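Local atomic coordinates of probable outer membrane protein (Pseudomonas aeruginosa, PDB entry 3DWO), a protein that probably carries hydrophobic compounds such as long-chain fatty acids across the outer membrane through a beta-barrel channel. Residues Leu246-His249 / Thr254-Ala257; Met4-Asn9 / Arg15-Gly20; Trp220-Thr223 / Thr227-Phe230. All coordinates share one frame; numbering follows the deposited sequence.

Contact 1 of 3, residues Leu246-His249 / Thr254-Ala257; sequences LYDH and TEGA. With C8E ((hydroxyethyloxy)tri(ethyloxy)octane), chain C.
A strand-to-helix connection, probably at the extracellular end of the barrel and beside a bound detergent, brings Leu246 and Asp248 of strand 226-248 against Thr254 and Glu255 of helix 253-259. The backbones come closest at Asp248 and Thr254, whose CB atoms stand 4.0 Å apart. Threonine suits this buried spot because its two branches divide the work: CG2 lies 4.3 Å from CD2 of Leu246, while OG1 is hydrogen-bonded to Asp250 in the connection. The two acids come near each other beside this packing. The chi1 of Asp248 (60°) sets its carboxylate beside the helix, and the extended Glu255 brings OE2 to 4.0 Å from Asp248 OD1, the two carboxylate planes being 73° apart. One water donates to both, 2.6 Å to Asp248 OD2 and 3.0 Å to Glu255 OE2, so it bridges charges that would otherwise probably repel each other. Farther along the helix, the small Ala257 lets a detergent approach, with its CB 3.3 Å from C16 of C8E. Leu179 of helix 179-184 packs on both Thr254 and Ala257. Short helices set on long strand ends, with an amphipathic ligand beside them, are in keeping with the extracellular loops of the FadL family.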
ATOM      1  N   LEU A 246      -9.234 -18.797  14.690  1.00 24.97           N
ATOM      2  CA  LEU A 246      -8.769 -18.244  15.942  1.00 27.53           C
ATOM      3  C   LEU A 246      -7.806 -19.240  16.555  1.00 28.01           C
ATOM      4  O   LEU A 246      -8.149 -20.406  16.727  1.00 26.68           O
ATOM      5  CB  LEU A 246      -9.941 -18.019  16.902  1.00 28.38           C
ATOM      6  CG  LEU A 246     -11.034 -17.015  16.533  1.00 30.92           C
ATOM      7  CD1 LEU A 246     -11.616 -17.343  15.175  1.00 34.60           C
ATOM      8  CD2 LEU A 246     -12.126 -17.066  17.585  1.00 32.10           C
ATOM      9  N   TYR A 247      -6.596 -18.784  16.858  1.00 28.50           N
ATOM     10  CA  TYR A 247      -5.615 -19.648  17.489  1.00 29.18           C
ATOM     11  C   TYR A 247      -5.626 -19.310  18.969  1.00 27.89           C
ATOM     12  O   TYR A 247      -4.970 -18.361  19.400  1.00 27.87           O
ATOM     13  CB  TYR A 247      -4.216 -19.417  16.911  1.00 32.97           C
ATOM     14  CG  TYR A 247      -3.119 -19.930  17.820  1.00 37.74           C
ATOM     15  CD1 TYR A 247      -3.220 -21.185  18.427  1.00 41.07           C
ATOM     16  CD2 TYR A 247      -2.012 -19.141  18.125  1.00 39.59           C
ATOM     17  CE1 TYR A 247      -2.250 -21.639  19.325  1.00 42.59           C
ATOM     18  CE2 TYR A 247      -1.036 -19.584  19.020  1.00 43.13           C
ATOM     19  CZ  TYR A 247      -1.164 -20.833  19.620  1.00 43.98           C
ATOM     20  OH  TYR A 247      -0.232 -21.257  20.542  1.00 45.33           O
ATOM     21  N   ASP A 248      -6.379 -20.083  19.745  1.00 26.23           N
ATOM     22  CA  ASP A 248      -6.480 -19.849  21.181  1.00 25.72           C
ATOM     23  C   ASP A 248      -5.288 -20.378  21.975  1.00 25.98           C
ATOM     24  O   ASP A 248      -4.776 -21.458  21.697  1.00 26.57           O
ATOM     25  CB  ASP A 248      -7.760 -20.482  21.732  1.00 24.27           C
ATOM     26  CG  ASP A 248      -7.816 -21.987  21.499  1.00 25.17           C
ATOM     27  OD1 ASP A 248      -8.054 -22.731  22.474  1.00 21.81           O
ATOM     28  OD2 ASP A 248      -7.628 -22.422  20.343  1.00 23.75           O
ATOM     29  N   HIS A 249      -4.854 -19.596  22.959  1.00 26.11           N
ATOM     30  CA  HIS A 249      -3.750 -19.955  23.853  1.00 26.95           C
ATOM     31  C   HIS A 249      -4.260 -19.392  25.167  1.00 28.43           C
ATOM     32  O   HIS A 249      -3.625 -18.573  25.847  1.00 28.67           O
ATOM     33  CB  HIS A 249      -2.443 -19.295  23.396  1.00 26.38           C
ATOM     34  CG  HIS A 249      -2.597 -17.876  22.944  1.00 27.45           C
ATOM     35  ND1 HIS A 249      -2.204 -16.801  23.715  1.00 23.77           N
ATOM     36  CD2 HIS A 249      -3.065 -17.355  21.783  1.00 25.55           C
ATOM     37  CE1 HIS A 249      -2.417 -15.682  23.048  1.00 25.10           C
ATOM     38  NE2 HIS A 249      -2.939 -15.989  21.872  1.00 28.06           N
ATOM     39  N   THR A 254     -11.400 -19.425  25.330  1.00 20.34           N
ATOM     40  CA  THR A 254     -11.986 -18.982  24.077  1.00 20.47           C
ATOM     41  C   THR A 254     -12.813 -20.051  23.375  1.00 20.43           C
ATOM     42  O   THR A 254     -13.953 -19.798  22.993  1.00 18.87           O
ATOM     43  CB  THR A 254     -10.900 -18.459  23.113  1.00 20.60           C
ATOM     44  OG1 THR A 254     -10.347 -17.254  23.645  1.00 23.15           O
ATOM     45  CG2 THR A 254     -11.492 -18.157  21.743  1.00 20.66           C
ATOM     46  N   GLU A 255     -12.254 -21.247  23.217  1.00 20.16           N
ATOM     47  CA  GLU A 255     -12.982 -22.312  22.540  1.00 22.19           C
ATOM     48  C   GLU A 255     -14.217 -22.707  23.335  1.00 22.73           C
ATOM     49  O   GLU A 255     -15.263 -23.005  22.757  1.00 24.11           O
ATOM     50  CB  GLU A 255     -12.081 -23.536  22.327  1.00 22.06           C
ATOM     51  CG  GLU A 255     -12.640 -24.517  21.303  1.00 24.96           C
ATOM     52  CD  GLU A 255     -11.624 -25.573  20.852  1.00 30.45           C
ATOM     53  OE1 GLU A 255     -11.893 -26.260  19.843  1.00 36.19           O
ATOM     54  OE2 GLU A 255     -10.566 -25.726  21.492  1.00 27.46           O
ATOM     55  N   GLY A 256     -14.093 -22.723  24.661  1.00 23.28           N
ATOM     56  CA  GLY A 256     -15.228 -23.082  25.497  1.00 23.12           C
ATOM     57  C   GLY A 256     -16.384 -22.117  25.281  1.00 24.22           C
ATOM     58  O   GLY A 256     -17.543 -22.522  25.183  1.00 23.69           O
ATOM     59  N   ALA A 257     -16.068 -20.827  25.199  1.00 24.46           N
ATOM     60  CA  ALA A 257     -17.092 -19.808  24.983  1.00 23.32           C
ATOM     61  C   ALA A 257     -17.721 -19.968  23.607  1.00 24.37           C
ATOM     62  O   ALA A 257     -18.944 -19.975  23.461  1.00 23.75           O
ATOM     63  CB  ALA A 257     -16.481 -18.431  25.100  1.00 21.18           C
TER
HETATM   64  C1  C8E C 453     -13.784 -10.201  15.629  1.00 30.17           C
HETATM   65  C2  C8E C 453     -14.917 -10.047  16.526  1.00 28.94           C
HETATM   66  C3  C8E C 453     -14.825 -10.839  17.743  1.00 28.37           C
HETATM   67  C4  C8E C 453     -16.088 -10.688  18.448  1.00 27.65           C
HETATM   68  C5  C8E C 453     -15.944 -11.297  19.788  1.00 28.17           C
HETATM   69  C6  C8E C 453     -17.133 -11.064  20.567  1.00 28.91           C
HETATM   70  C7  C8E C 453     -16.880 -11.945  21.696  1.00 28.97           C
HETATM   71  C8  C8E C 453     -18.053 -11.884  22.577  1.00 30.19           C
HETATM   72  O9  C8E C 453     -18.247 -12.514  23.829  1.00 34.68           O
HETATM   73  C10 C8E C 453     -18.199 -13.923  23.921  1.00 33.99           C
HETATM   74  C11 C8E C 453     -18.476 -14.220  25.356  1.00 37.40           C
HETATM   75  O12 C8E C 453     -17.353 -14.825  26.008  1.00 42.54           O
HETATM   76  C13 C8E C 453     -17.499 -14.923  27.446  1.00 46.98           C
HETATM   77  C14 C8E C 453     -16.491 -15.571  28.441  1.00 52.83           C
HETATM   78  O15 C8E C 453     -15.122 -16.058  28.284  1.00 54.32           O
HETATM   79  C16 C8E C 453     -15.120 -17.448  27.917  1.00 54.57           C
HETATM   80  C17 C8E C 453     -15.088 -18.436  29.094  1.00 53.90           C
HETATM   81  O18 C8E C 453     -15.656 -19.762  29.025  1.00 53.07           O
HETATM   82  C19 C8E C 453     -17.047 -19.796  29.442  1.00 53.49           C
HETATM   83  C20 C8E C 453     -18.032 -20.971  29.098  1.00 53.75           C
HETATM   84  O21 C8E C 453     -19.440 -20.716  29.160  1.00 54.93           O
HETATM   85  O   HOH W   1      -8.208 -24.947  19.831  1.00 19.13           O

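Contact 2 of 3, residues Met4-Asn9 / Arg15-Gly20; sequences MVPTTN and RAMAGG
Van der Waals packing between the loops that flank the short helix 10-14, apolar at Pro6 and with a threonine hydroxyl against a methylene at Thr8, joins these two residues to Met17. The site is in the N-terminal region that, as in other FadL-family channels, plugs the barrel interior. Met17 reaches both partners with one side chain. Its CG, anti to the carbonyl carbon (chi1 -73°), lies 3.4 Å from Thr8 OG1; bends at chi2 and chi3 then carry the chain on, and its methyl CE rests 4.1 Å from Pro6 CG and equally far from Pro6 CB. A flexible thioether chain suits this double task, and the rigid proline ring offers it a fixed apolar surface.

The backbone prepares the meeting. Asn9 is the N-cap, its OD1 accepting from Gly12 N, and its ND2 is hydrogen-bonded to Asp26 OD1 and Gln46 OE1. At the far end Ala16, with positive phi, is the C-prime residue of a Schellman motif. Overlapping it is a type I' turn from Arg15 to Ala18, closed by Ala18 N to Arg15 O at 3.0 Å; the type II turn from Met17 to Gly20, closed by Gly20 N to Met17 O at 3.1 Å, shares Met17 and Ala18 with it. Gly19 fits the third place of that second turn, where a CB would press on the preceding carbonyl oxygen. Arg15 anchors the loop by a salt bridge to Asp344 and a cation-pi contact with Phe23, while Met17 also touches Phe380 of the barrel wall.

Since van der Waals contact rather than polar bonding joins the loops, it imposes little directionality; the definite geometry comes from the caps, turns and polar anchors around it.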
ATOM      1  N   MET A   4      -0.657   2.102  -0.944  1.00 29.08           N
ATOM      2  CA  MET A   4      -0.533   2.167  -2.391  1.00 30.88           C
ATOM      3  C   MET A   4       0.949   2.408  -2.657  1.00 30.65           C
ATOM      4  O   MET A   4       1.611   3.134  -1.914  1.00 29.00           O
ATOM      5  CB  MET A   4      -1.376   3.302  -2.966  1.00 33.56           C
ATOM      6  CG  MET A   4      -2.856   2.972  -3.024  1.00 37.83           C
ATOM      7  SD  MET A   4      -3.495   3.058  -4.682  1.00 44.38           S
ATOM      8  CE  MET A   4      -2.918   1.507  -5.323  1.00 42.55           C
ATOM      9  N   VAL A   5       1.466   1.792  -3.713  1.00 30.20           N
ATOM     10  CA  VAL A   5       2.878   1.909  -4.040  1.00 30.82           C
ATOM     11  C   VAL A   5       3.098   2.530  -5.415  1.00 30.86           C
ATOM     12  O   VAL A   5       2.323   2.295  -6.339  1.00 32.03           O
ATOM     13  CB  VAL A   5       3.539   0.513  -4.022  1.00 30.84           C
ATOM     14  CG1 VAL A   5       5.032   0.626  -4.282  1.00 33.27           C
ATOM     15  CG2 VAL A   5       3.278  -0.160  -2.690  1.00 32.55           C
ATOM     16  N   PRO A   6       4.156   3.344  -5.562  1.00 31.57           N
ATOM     17  CA  PRO A   6       4.466   3.986  -6.846  1.00 31.26           C
ATOM     18  C   PRO A   6       4.769   2.899  -7.875  1.00 30.10           C
ATOM     19  O   PRO A   6       5.553   1.988  -7.604  1.00 30.50           O
ATOM     20  CB  PRO A   6       5.704   4.818  -6.524  1.00 30.90           C
ATOM     21  CG  PRO A   6       5.503   5.167  -5.084  1.00 31.28           C
ATOM     22  CD  PRO A   6       5.033   3.865  -4.497  1.00 31.04           C
ATOM     23  N   THR A   7       4.147   2.993  -9.045  1.00 28.80           N
ATOM     24  CA  THR A   7       4.343   2.009 -10.107  1.00 27.15           C
ATOM     25  C   THR A   7       5.227   2.592 -11.216  1.00 30.11           C
ATOM     26  O   THR A   7       4.743   2.913 -12.308  1.00 31.38           O
ATOM     27  CB  THR A   7       2.976   1.584 -10.697  1.00 25.79           C
ATOM     28  OG1 THR A   7       2.322   2.725 -11.274  1.00 19.03           O
ATOM     29  CG2 THR A   7       2.079   1.015  -9.593  1.00 21.07           C
ATOM     30  N   THR A   8       6.523   2.714 -10.936  1.00 28.60           N
ATOM     31  CA  THR A   8       7.472   3.286 -11.894  1.00 30.30           C
ATOM     32  C   THR A   8       8.708   2.411 -12.064  1.00 28.91           C
ATOM     33  O   THR A   8       8.787   1.309 -11.525  1.00 31.62           O
ATOM     34  CB  THR A   8       7.956   4.680 -11.416  1.00 32.28           C
ATOM     35  OG1 THR A   8       6.862   5.378 -10.810  1.00 38.84           O
ATOM     36  CG2 THR A   8       8.468   5.502 -12.578  1.00 30.86           C
ATOM     37  N   ASN A   9       9.671   2.916 -12.823  1.00 27.23           N
ATOM     38  CA  ASN A   9      10.924   2.211 -13.045  1.00 26.29           C
ATOM     39  C   ASN A   9      12.009   2.957 -12.269  1.00 26.97           C
ATOM     40  O   ASN A   9      11.727   3.962 -11.597  1.00 25.04           O
ATOM     41  CB  ASN A   9      11.267   2.179 -14.533  1.00 27.41           C
ATOM     42  CG  ASN A   9      11.110   3.531 -15.194  1.00 27.43           C
ATOM     43  OD1 ASN A   9      11.425   4.567 -14.602  1.00 26.60           O
ATOM     44  ND2 ASN A   9      10.628   3.529 -16.428  1.00 27.32           N
ATOM     45  N   ARG A  15      14.066  10.386  -9.841  1.00 28.68           N
ATOM     46  CA  ARG A  15      13.586  11.764  -9.817  1.00 30.90           C
ATOM     47  C   ARG A  15      12.300  11.922  -9.011  1.00 30.09           C
ATOM     48  O   ARG A  15      11.494  12.821  -9.271  1.00 30.74           O
ATOM     49  CB  ARG A  15      13.387  12.283 -11.245  1.00 31.55           C
ATOM     50  CG  ARG A  15      12.635  11.337 -12.160  1.00 35.48           C
ATOM     51  CD  ARG A  15      12.487  11.930 -13.553  1.00 37.60           C
ATOM     52  NE  ARG A  15      11.789  11.012 -14.446  1.00 44.02           N
ATOM     53  CZ  ARG A  15      12.379  10.251 -15.360  1.00 43.34           C
ATOM     54  NH1 ARG A  15      13.693  10.293 -15.526  1.00 43.43           N
ATOM     55  NH2 ARG A  15      11.651   9.435 -16.104  1.00 45.24           N
ATOM     56  N   ALA A  16      12.126  11.054  -8.017  1.00 30.47           N
ATOM     57  CA  ALA A  16      10.951  11.076  -7.149  1.00 29.26           C
ATOM     58  C   ALA A  16       9.648  11.036  -7.938  1.00 30.19           C
ATOM     59  O   ALA A  16       8.659  11.661  -7.548  1.00 29.34           O
ATOM     60  CB  ALA A  16      10.981  12.313  -6.252  1.00 29.63           C
ATOM     61  N   MET A  17       9.656  10.297  -9.046  1.00 30.49           N
ATOM     62  CA  MET A  17       8.476  10.149  -9.898  1.00 31.44           C
ATOM     63  C   MET A  17       8.003  11.441 -10.577  1.00 31.97           C
ATOM     64  O   MET A  17       6.913  11.478 -11.147  1.00 30.09           O
ATOM     65  CB  MET A  17       7.312   9.560  -9.091  1.00 33.15           C
ATOM     66  CG  MET A  17       7.437   8.075  -8.750  1.00 36.90           C
ATOM     67  SD  MET A  17       8.754   7.669  -7.583  1.00 41.56           S
ATOM     68  CE  MET A  17       8.013   8.199  -6.045  1.00 37.72           C
ATOM     69  N   ALA A  18       8.812  12.497 -10.520  1.00 31.39           N
ATOM     70  CA  ALA A  18       8.430  13.768 -11.135  1.00 31.23           C
ATOM     71  C   ALA A  18       8.325  13.639 -12.652  1.00 30.84           C
ATOM     72  O   ALA A  18       9.214  13.097 -13.302  1.00 30.41           O
ATOM     73  CB  ALA A  18       9.441  14.853 -10.770  1.00 31.08           C
ATOM     74  N   GLY A  19       7.229  14.140 -13.211  1.00 31.86           N
ATOM     75  CA  GLY A  19       7.035  14.063 -14.647  1.00 31.69           C
ATOM     76  C   GLY A  19       6.344  12.780 -15.062  1.00 31.84           C
ATOM     77  O   GLY A  19       6.037  12.584 -16.239  1.00 30.42           O
ATOM     78  N   GLY A  20       6.094  11.902 -14.097  1.00 30.78           N
ATOM     79  CA  GLY A  20       5.428  10.654 -14.408  1.00 30.40           C
ATOM     80  C   GLY A  20       6.195   9.869 -15.452  1.00 32.83           C
ATOM     81  O   GLY A  20       7.405   9.662 -15.322  1.00 32.17           O
TER

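Contact 3 of 3, residues Trp220-Thr223 / Thr227-Phe230; sequences WKPT and TLGF
Trp220 and Leu228 form the tight part of this contact, an antiparallel hydrogen-bonded pair whose backbones grip each other twice. Trp220 N donates to Leu228 O over 2.9 Å at an N-H...O angle of 172°, and Leu228 N returns the bond to Trp220 O over 2.8 Å at 169°. Both are of ordinary length and nearly straight. The side chains of Trp220 and Leu228 stand side by side on the same face of the sheet, and the methyl CD1 of Leu228 comes to 3.5 Å from CE3 of the indole, meeting it obliquely. With CG anti to the backbone N (chi1 178°), the indole also lies beneath Pro222, whose CG is 3.2 Å above the ring plane and over its centre, a CH-pi contact between the strand end and the start of the turn. Proline suits this place because its ring presents carbon to the aromatic face while restricting the backbone as the strand ends. Lys221 runs close alongside Thr227, its chain bent at chi3 and chi4, with CE 3.2 Å and NZ 3.4 Å from Thr227 OG1. Its long aliphatic part suits a place against Phe39, and the beta-branched Thr227, buried and touching Leu22, suits an extended strand.

The pair belongs to a beta hairpin, in which strand 201-220 turns sharply into strand 226-248 at one end of the barrel, probably the periplasmic one. Thr223 OG1 is hydrogen-bonded to Asp226 OD2 within the turn, and strand 287-295 flanks the hairpin, with its Trp292 touching Leu228.

Towards the surface the fit is looser. Pro222 CG only grazes Leu228 CD1 at 4.4 Å, and the exposed indole of Trp220 is placed where an aromatic side chain could meet the membrane interface.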
ATOM      1  N   TRP A 220      -0.624  15.849 -24.391  1.00 45.66           N
ATOM      2  CA  TRP A 220      -0.671  17.030 -25.236  1.00 47.87           C
ATOM      3  C   TRP A 220       0.699  17.700 -25.271  1.00 49.30           C
ATOM      4  O   TRP A 220       1.211  18.130 -24.236  1.00 49.03           O
ATOM      5  CB  TRP A 220      -1.727  17.999 -24.696  1.00 48.54           C
ATOM      6  CG  TRP A 220      -1.854  19.281 -25.457  1.00 51.06           C
ATOM      7  CD1 TRP A 220      -1.869  19.433 -26.816  1.00 50.78           C
ATOM      8  CD2 TRP A 220      -2.059  20.589 -24.906  1.00 51.48           C
ATOM      9  NE1 TRP A 220      -2.077  20.752 -27.143  1.00 51.19           N
ATOM     10  CE2 TRP A 220      -2.197  21.483 -25.991  1.00 51.55           C
ATOM     11  CE3 TRP A 220      -2.144  21.091 -23.600  1.00 51.40           C
ATOM     12  CZ2 TRP A 220      -2.416  22.856 -25.809  1.00 52.06           C
ATOM     13  CZ3 TRP A 220      -2.363  22.458 -23.420  1.00 52.03           C
ATOM     14  CH2 TRP A 220      -2.496  23.322 -24.521  1.00 52.49           C
ATOM     15  N   LYS A 221       1.294  17.766 -26.459  1.00 51.24           N
ATOM     16  CA  LYS A 221       2.602  18.397 -26.633  1.00 53.85           C
ATOM     17  C   LYS A 221       2.402  19.725 -27.357  1.00 55.02           C
ATOM     18  O   LYS A 221       2.447  19.790 -28.584  1.00 55.50           O
ATOM     19  CB  LYS A 221       3.531  17.497 -27.448  1.00 53.21           C
ATOM     20  CG  LYS A 221       3.684  16.098 -26.883  1.00 54.66           C
ATOM     21  CD  LYS A 221       4.795  15.322 -27.581  1.00 55.19           C
ATOM     22  CE  LYS A 221       6.174  15.727 -27.071  1.00 57.03           C
ATOM     23  NZ  LYS A 221       6.480  17.175 -27.281  1.00 58.08           N
ATOM     24  N   PRO A 222       2.173  20.804 -26.598  1.00 56.16           N
ATOM     25  CA  PRO A 222       1.956  22.133 -27.169  1.00 58.13           C
ATOM     26  C   PRO A 222       3.126  22.744 -27.928  1.00 60.40           C
ATOM     27  O   PRO A 222       2.947  23.246 -29.037  1.00 61.67           O
ATOM     28  CB  PRO A 222       1.584  22.979 -25.951  1.00 57.53           C
ATOM     29  CG  PRO A 222       1.001  21.990 -25.007  1.00 57.08           C
ATOM     30  CD  PRO A 222       1.943  20.829 -25.146  1.00 56.36           C
ATOM     31  N   THR A 223       4.321  22.689 -27.349  1.00 62.00           N
ATOM     32  CA  THR A 223       5.471  23.323 -27.985  1.00 63.97           C
ATOM     33  C   THR A 223       6.732  22.500 -28.243  1.00 65.11           C
ATOM     34  O   THR A 223       7.831  23.055 -28.245  1.00 66.16           O
ATOM     35  CB  THR A 223       5.897  24.558 -27.172  1.00 64.46           C
ATOM     36  OG1 THR A 223       6.375  24.138 -25.886  1.00 65.52           O
ATOM     37  CG2 THR A 223       4.717  25.497 -26.975  1.00 63.92           C
ATOM     38  N   THR A 227       5.498  18.798 -22.605  1.00 47.16           N
ATOM     39  CA  THR A 227       4.671  17.616 -22.749  1.00 44.11           C
ATOM     40  C   THR A 227       3.787  17.564 -21.515  1.00 43.13           C
ATOM     41  O   THR A 227       4.278  17.445 -20.394  1.00 42.63           O
ATOM     42  CB  THR A 227       5.520  16.335 -22.820  1.00 43.64           C
ATOM     43  OG1 THR A 227       6.436  16.426 -23.915  1.00 43.76           O
ATOM     44  CG2 THR A 227       4.629  15.122 -23.027  1.00 44.59           C
ATOM     45  N   LEU A 228       2.482  17.687 -21.726  1.00 41.32           N
ATOM     46  CA  LEU A 228       1.528  17.648 -20.633  1.00 39.63           C
ATOM     47  C   LEU A 228       0.785  16.329 -20.695  1.00 39.89           C
ATOM     48  O   LEU A 228       0.544  15.793 -21.777  1.00 39.35           O
ATOM     49  CB  LEU A 228       0.535  18.802 -20.746  1.00 39.58           C
ATOM     50  CG  LEU A 228       1.078  20.218 -20.538  1.00 40.40           C
ATOM     51  CD1 LEU A 228      -0.041  21.225 -20.751  1.00 39.72           C
ATOM     52  CD2 LEU A 228       1.639  20.355 -19.133  1.00 40.28           C
ATOM     53  N   GLY A 229       0.421  15.804 -19.533  1.00 39.15           N
ATOM     54  CA  GLY A 229      -0.286  14.543 -19.511  1.00 37.20           C
ATOM     55  C   GLY A 229      -1.297  14.416 -18.394  1.00 37.06           C
ATOM     56  O   GLY A 229      -1.097  14.905 -17.280  1.00 36.50           O
ATOM     57  N   PHE A 230      -2.410  13.771 -18.714  1.00 36.05           N
ATOM     58  CA  PHE A 230      -3.453  13.528 -17.742  1.00 35.21           C
ATOM     59  C   PHE A 230      -3.730  12.036 -17.777  1.00 35.29           C
ATOM     60  O   PHE A 230      -3.985  11.467 -18.843  1.00 34.58           O
ATOM     61  CB  PHE A 230      -4.731  14.282 -18.089  1.00 36.06           C
ATOM     62  CG  PHE A 230      -5.824  14.076 -17.090  1.00 37.79           C
ATOM     63  CD1 PHE A 230      -5.767  14.695 -15.848  1.00 38.60           C
ATOM     64  CD2 PHE A 230      -6.876  13.208 -17.362  1.00 39.44           C
ATOM     65  CE1 PHE A 230      -6.743  14.453 -14.885  1.00 40.10           C
ATOM     66  CE2 PHE A 230      -7.858  12.957 -16.407  1.00 40.05           C
ATOM     67  CZ  PHE A 230      -7.791  13.580 -15.167  1.00 40.27           C
TER

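In the fold
Contacts 1 and 3 both use strand 226-248, one near each end, and lie on opposite sides of the chain's centre with their own centres 61 Å apart, so they mark opposite ends of the molecule. Contact 2 sits between them in space but much nearer contact 3: 18 Å between centres and about 7 Å between nearest atoms, against 45 Å and about 27 Å for contact 1. Bound detergent is consistent with sites where hydrophobic molecules can lie. One C8E touches 254-257, and another is about 9 Å from the side chain of Leu246. In contact 2, C8E also touches Val5, and a bound C8E is about 5 Å from the side chain of Pro6.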